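Local structure of transcriptional regulator, GntR family (Thermotoga maritima, 3SXM) at residues F55-K64 and Y79-R90. The protein probably regulates transcription as a GntR-family DNA-binding repressor, this chain being its metal-binding, all-helical FCD effector domain crystallised without metal. The protein carries 3 engineered substitutions. Sequence-based numbering, arbitrary orientation.
Sequences FDDSDERLHK and YEKIWDRIDLVR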
loop_
_atom_site.group_PDB
_atom_site.type_symbol
_atom_site.label_atom_id
_atom_site.label_comp_id
_atom_site.label_asym_id
_atom_site.label_seq_id
_atom_site.Cartn_x
_atom_site.Cartn_y
_atom_site.Cartn_z
ATOM N N PHE A 55 7.741 -7.068 -24.061
ATOM C CA PHE A 55 7.825 -6.368 -22.793
ATOM C C PHE A 55 6.877 -5.184 -22.557
ATOM O O PHE A 55 6.109 -5.229 -21.660
ATOM C CB PHE A 55 9.251 -5.930 -22.458
ATOM C CG PHE A 55 9.376 -5.162 -21.146
ATOM C CD1 PHE A 55 9.636 -5.809 -19.980
ATOM C CD2 PHE A 55 9.188 -3.806 -21.099
ATOM C CE1 PHE A 55 9.727 -5.127 -18.800
ATOM C CE2 PHE A 55 9.287 -3.120 -19.921
ATOM C CZ PHE A 55 9.573 -3.784 -18.783
ATOM N N ASP A 56 7.034 -4.130 -23.353
ATOM C CA ASP A 56 6.305 -2.885 -23.151
ATOM C C ASP A 56 4.848 -3.151 -22.819
ATOM O O ASP A 56 4.357 -2.758 -21.760
ATOM C CB ASP A 56 6.401 -2.006 -24.399
ATOM C CG ASP A 56 7.832 -1.803 -24.860
ATOM O OD1 ASP A 56 8.716 -1.628 -23.996
ATOM O OD2 ASP A 56 8.071 -1.818 -26.086
ATOM N N ASP A 57 4.158 -3.820 -23.734
ATOM C CA ASP A 57 2.748 -4.118 -23.552
ATOM C C ASP A 57 2.522 -4.984 -22.320
ATOM O O ASP A 57 1.728 -4.637 -21.446
ATOM C CB ASP A 57 2.191 -4.823 -24.791
ATOM C CG ASP A 57 0.723 -5.173 -24.651
ATOM O OD1 ASP A 57 -0.099 -4.603 -25.399
ATOM O OD2 ASP A 57 0.391 -6.018 -23.794
ATOM N N SER A 58 3.210 -6.121 -22.257
ATOM C CA SER A 58 2.952 -7.109 -21.181
ATOM C C SER A 58 3.228 -6.577 -19.790
ATOM O O SER A 58 2.488 -6.878 -18.865
ATOM C CB SER A 58 3.656 -8.482 -21.343
ATOM O OG SER A 58 5.077 -8.387 -21.299
ATOM N N ASP A 59 4.303 -5.822 -19.615
ATOM C CA ASP A 59 4.707 -5.394 -18.281
ATOM C C ASP A 59 3.626 -4.464 -17.726
ATOM O O ASP A 59 3.131 -4.690 -16.620
ATOM C CB ASP A 59 6.046 -4.661 -18.381
ATOM C CG ASP A 59 6.400 -3.975 -17.079
ATOM O OD1 ASP A 59 6.667 -4.679 -16.115
ATOM O OD2 ASP A 59 6.331 -2.734 -16.986
ATOM N N GLU A 60 3.228 -3.454 -18.487
ATOM C CA GLU A 60 2.244 -2.474 -17.987
ATOM C C GLU A 60 0.937 -3.194 -17.711
ATOM O O GLU A 60 0.323 -3.033 -16.638
ATOM C CB GLU A 60 2.052 -1.344 -18.969
ATOM C CG GLU A 60 0.909 -0.430 -18.615
ATOM C CD GLU A 60 0.756 0.777 -19.499
ATOM O OE1 GLU A 60 1.532 0.944 -20.461
ATOM O OE2 GLU A 60 -0.146 1.589 -19.219
ATOM N N ARG A 61 0.520 -4.057 -18.625
ATOM C CA ARG A 61 -0.736 -4.781 -18.427
ATOM C C ARG A 61 -0.711 -5.660 -17.206
ATOM O O ARG A 61 -1.709 -5.721 -16.468
ATOM C CB ARG A 61 -1.111 -5.627 -19.666
ATOM C CG ARG A 61 -1.553 -4.850 -20.806
ATOM C CD ARG A 61 -1.660 -5.741 -22.089
ATOM N NE ARG A 61 -2.755 -6.699 -21.984
ATOM C CZ ARG A 61 -2.977 -7.641 -22.891
ATOM N NH1 ARG A 61 -2.134 -7.806 -23.902
ATOM N NH2 ARG A 61 -4.010 -8.447 -22.761
ATOM N N LEU A 62 0.386 -6.357 -16.954
ATOM C CA LEU A 62 0.422 -7.331 -15.860
ATOM C C LEU A 62 0.320 -6.588 -14.534
ATOM O O LEU A 62 -0.460 -6.985 -13.671
ATOM C CB LEU A 62 1.717 -8.160 -15.940
ATOM C CG LEU A 62 1.839 -9.218 -14.856
ATOM C CD1 LEU A 62 0.704 -10.223 -14.889
ATOM C CD2 LEU A 62 3.151 -9.907 -14.962
ATOM N N HIS A 63 1.134 -5.557 -14.357
ATOM C CA HIS A 63 1.179 -4.866 -13.061
ATOM C C HIS A 63 -0.103 -4.075 -12.840
ATOM O O HIS A 63 -0.626 -4.080 -11.698
ATOM C CB HIS A 63 2.441 -4.033 -12.940
ATOM C CG HIS A 63 3.669 -4.879 -12.904
ATOM N ND1 HIS A 63 4.206 -5.407 -11.746
ATOM C CD2 HIS A 63 4.435 -5.359 -13.921
ATOM C CE1 HIS A 63 5.239 -6.174 -12.046
ATOM N NE2 HIS A 63 5.391 -6.141 -13.360
ATOM N N LYS A 64 -0.659 -3.460 -13.863
ATOM C CA LYS A 64 -1.986 -2.804 -13.740
ATOM C C LYS A 64 -3.082 -3.814 -13.454
ATOM O O LYS A 64 -4.042 -3.423 -12.767
ATOM C CB LYS A 64 -2.324 -1.960 -14.955
ATOM C CG LYS A 64 -1.524 -0.692 -14.955
ATOM C CD LYS A 64 -1.880 0.210 -16.091
ATOM C CE LYS A 64 -1.351 1.632 -15.850
ATOM N NZ LYS A 64 -1.643 2.469 -17.045
ATOM N N TYR A 79 -2.773 4.493 -8.395
ATOM C CA TYR A 79 -1.750 3.816 -9.233
ATOM C C TYR A 79 -1.686 4.538 -10.577
ATOM O O TYR A 79 -0.573 4.765 -11.143
ATOM C CB TYR A 79 -2.072 2.353 -9.428
ATOM C CG TYR A 79 -0.921 1.515 -9.936
ATOM C CD1 TYR A 79 0.067 1.085 -9.088
ATOM C CD2 TYR A 79 -0.884 1.143 -11.251
ATOM C CE1 TYR A 79 1.117 0.256 -9.551
ATOM C CE2 TYR A 79 0.178 0.342 -11.730
ATOM C CZ TYR A 79 1.136 -0.064 -10.882
ATOM O OH TYR A 79 2.162 -0.851 -11.385
ATOM N N GLU A 80 -2.838 4.936 -11.120
ATOM C CA GLU A 80 -2.859 5.699 -12.362
ATOM C C GLU A 80 -2.109 7.008 -12.196
ATOM O O GLU A 80 -1.364 7.468 -13.104
ATOM C CB GLU A 80 -4.297 5.962 -12.720
ATOM C CG GLU A 80 -4.950 4.841 -13.417
ATOM C CD GLU A 80 -4.835 4.967 -14.919
ATOM O OE1 GLU A 80 -3.699 5.085 -15.405
ATOM O OE2 GLU A 80 -5.879 4.974 -15.611
ATOM N N LYS A 81 -2.301 7.663 -11.046
ATOM C CA LYS A 81 -1.625 8.927 -10.796
ATOM C C LYS A 81 -0.109 8.825 -10.818
ATOM O O LYS A 81 0.551 9.772 -11.314
ATOM C CB LYS A 81 -2.067 9.506 -9.437
ATOM C CG LYS A 81 -1.407 10.825 -9.057
ATOM C CD LYS A 81 -1.983 12.000 -9.832
ATOM C CE LYS A 81 -1.368 13.332 -9.377
ATOM N NZ LYS A 81 -2.090 13.893 -8.197
ATOM N N ILE A 82 0.406 7.712 -10.313
ATOM C CA ILE A 82 1.839 7.495 -10.238
ATOM C C ILE A 82 2.392 6.789 -11.465
ATOM O O ILE A 82 3.583 6.567 -11.534
ATOM C CB ILE A 82 2.306 6.823 -8.976
ATOM C CG1 ILE A 82 1.799 5.386 -8.868
ATOM C CG2 ILE A 82 1.933 7.698 -7.769
ATOM C CD1 ILE A 82 2.404 4.578 -7.692
ATOM N N TRP A 83 1.555 6.411 -12.417
ATOM C CA TRP A 83 2.005 5.609 -13.541
ATOM C C TRP A 83 3.088 6.287 -14.354
ATOM O O TRP A 83 4.051 5.586 -14.685
ATOM C CB TRP A 83 0.836 5.135 -14.476
ATOM C CG TRP A 83 1.436 4.383 -15.593
ATOM C CD1 TRP A 83 1.650 4.856 -16.830
ATOM C CD2 TRP A 83 2.034 3.087 -15.528
ATOM N NE1 TRP A 83 2.334 3.938 -17.578
ATOM C CE2 TRP A 83 2.607 2.850 -16.793
ATOM C CE3 TRP A 83 2.177 2.126 -14.513
ATOM C CZ2 TRP A 83 3.282 1.651 -17.093
ATOM C CZ3 TRP A 83 2.821 0.934 -14.812
ATOM C CH2 TRP A 83 3.390 0.723 -16.095
ATOM N N ASP A 84 2.981 7.560 -14.633
ATOM C CA ASP A 84 4.025 8.226 -15.442
ATOM C C ASP A 84 5.342 8.153 -14.727
ATOM O O ASP A 84 6.397 7.991 -15.374
ATOM C CB ASP A 84 3.638 9.639 -15.792
ATOM C CG ASP A 84 2.651 9.711 -16.933
ATOM O OD1 ASP A 84 2.451 8.687 -17.622
ATOM O OD2 ASP A 84 2.046 10.798 -17.119
ATOM N N ARG A 85 5.348 8.272 -13.416
ATOM C CA ARG A 85 6.579 8.135 -12.630
ATOM C C ARG A 85 7.125 6.700 -12.671
ATOM O O ARG A 85 8.328 6.456 -12.882
ATOM C CB ARG A 85 6.302 8.603 -11.177
ATOM C CG ARG A 85 7.439 8.335 -10.240
ATOM C CD ARG A 85 7.329 9.175 -9.000
ATOM N NE ARG A 85 8.325 8.774 -8.034
ATOM C CZ ARG A 85 8.619 9.447 -6.930
ATOM N NH1 ARG A 85 7.942 10.582 -6.620
ATOM N NH2 ARG A 85 9.590 9.010 -6.119
ATOM N N ILE A 86 6.254 5.714 -12.502
ATOM C CA ILE A 86 6.602 4.313 -12.650
ATOM C C ILE A 86 7.253 4.084 -14.029
ATOM O O ILE A 86 8.287 3.393 -14.132
ATOM C CB ILE A 86 5.372 3.389 -12.468
ATOM C CG1 ILE A 86 4.900 3.432 -11.012
ATOM C CG2 ILE A 86 5.681 1.990 -12.957
ATOM C CD1 ILE A 86 3.656 2.635 -10.723
ATOM N N ASP A 87 6.648 4.663 -15.072
ATOM C CA ASP A 87 7.050 4.447 -16.453
ATOM C C ASP A 87 8.402 5.114 -16.674
ATOM O O ASP A 87 9.236 4.576 -17.396
ATOM C CB ASP A 87 5.996 5.017 -17.397
ATOM C CG ASP A 87 5.972 4.392 -18.778
ATOM O OD1 ASP A 87 6.650 3.391 -19.028
ATOM O OD2 ASP A 87 5.185 4.908 -19.597
ATOM N N LEU A 88 8.631 6.303 -16.107
ATOM C CA LEU A 88 9.942 6.974 -16.211
ATOM C C LEU A 88 10.992 6.031 -15.654
ATOM O O LEU A 88 12.050 5.772 -16.299
ATOM C CB LEU A 88 9.905 8.300 -15.452
ATOM C CG LEU A 88 11.136 9.156 -15.364
ATOM C CD1 LEU A 88 10.823 10.481 -14.811
ATOM C CD2 LEU A 88 12.334 8.607 -14.631
ATOM N N VAL A 89 10.746 5.514 -14.438
ATOM C CA VAL A 89 11.708 4.630 -13.799
ATOM C C VAL A 89 11.957 3.376 -14.623
ATOM O O VAL A 89 13.134 2.932 -14.790
ATOM C CB VAL A 89 11.337 4.329 -12.298
ATOM C CG1 VAL A 89 12.220 3.254 -11.758
ATOM C CG2 VAL A 89 11.436 5.599 -11.539
ATOM N N ARG A 90 10.937 2.817 -15.245
ATOM C CA ARG A 90 11.094 1.643 -16.076
ATOM C C ARG A 90 12.051 1.909 -17.207
ATOM O O ARG A 90 12.802 1.080 -17.580
ATOM C CB ARG A 90 9.784 1.199 -16.785
ATOM C CG ARG A 90 8.627 0.790 -16.056
ATOM C CD ARG A 90 7.644 -0.035 -17.000
ATOM N NE ARG A 90 7.047 0.701 -18.126
ATOM C CZ ARG A 90 6.264 0.154 -19.053
ATOM N NH1 ARG A 90 6.014 -1.121 -19.018
ATOM N NH2 ARG A 90 5.733 0.885 -20.012
HETATM O O HOH W 1 3.584 -0.054 -21.816
HETATM O O HOH W 2 2.627 3.446 -20.576
HETATM O O HOH W 3 -1.860 5.152 -17.308
#
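The helical segments 55-64 and 79-90 run roughly antiparallel, 138° between their directions, their axes 12.4 Å apart at closest approach, so long side chains rather than backbones bridge them. Arg90 reaches across as a knob among Phe55, Asp56, Asp59 and Glu60. Its NH1 donates to the anti lone pair of Asp59 OD2 at 2.6 Å, carboxylate and guanidinium nearly coplanar. NE and NH2 grip Asp87 OD1 side-on, one turn back on its own helix, which fixes the guanidinium's rotation, while Trp83 CZ2 lies 3.8 Å above the guanidinium plane of Arg90, over its centre. A water accepting from Arg90 NH2 donates to Asp56 O and Glu60 OE1; a second joins Glu60 OE1, Trp83 NE1 and Asp87 OD2.

Further along, the indole is sandwiched. Asp87 CB rests on one face; over the other comes the extended Lys64 chain, its NZ 3.9 Å from the five-membered-ring centroid in a cation-pi contact. Glu60, its CG anti to the backbone N (chi1 171°), lays CG 3.5 Å from Trp83 CZ2 and binds Lys64 NZ through OE2, whereas Glu80 OE1 makes a long salt bridge to NZ, reinforced by a water. Nearer its backbone, Lys64 lays CG at the edge of the Tyr79 ring, whose OH is hydrogen-bonded to Glu19 OE2, while His63 ND1 pairs with Glu19 OE1.

A methionine in place of Arg90 would probably leave the carboxylates of Asp59 and Asp87 without their shared cation. The pair illustrates how shared cations can tie together widely spaced helices. Arg90 here holds a carboxylate that binds zinc in another structure of this protein, and is likely to offset some negative charge while the site lacks metal.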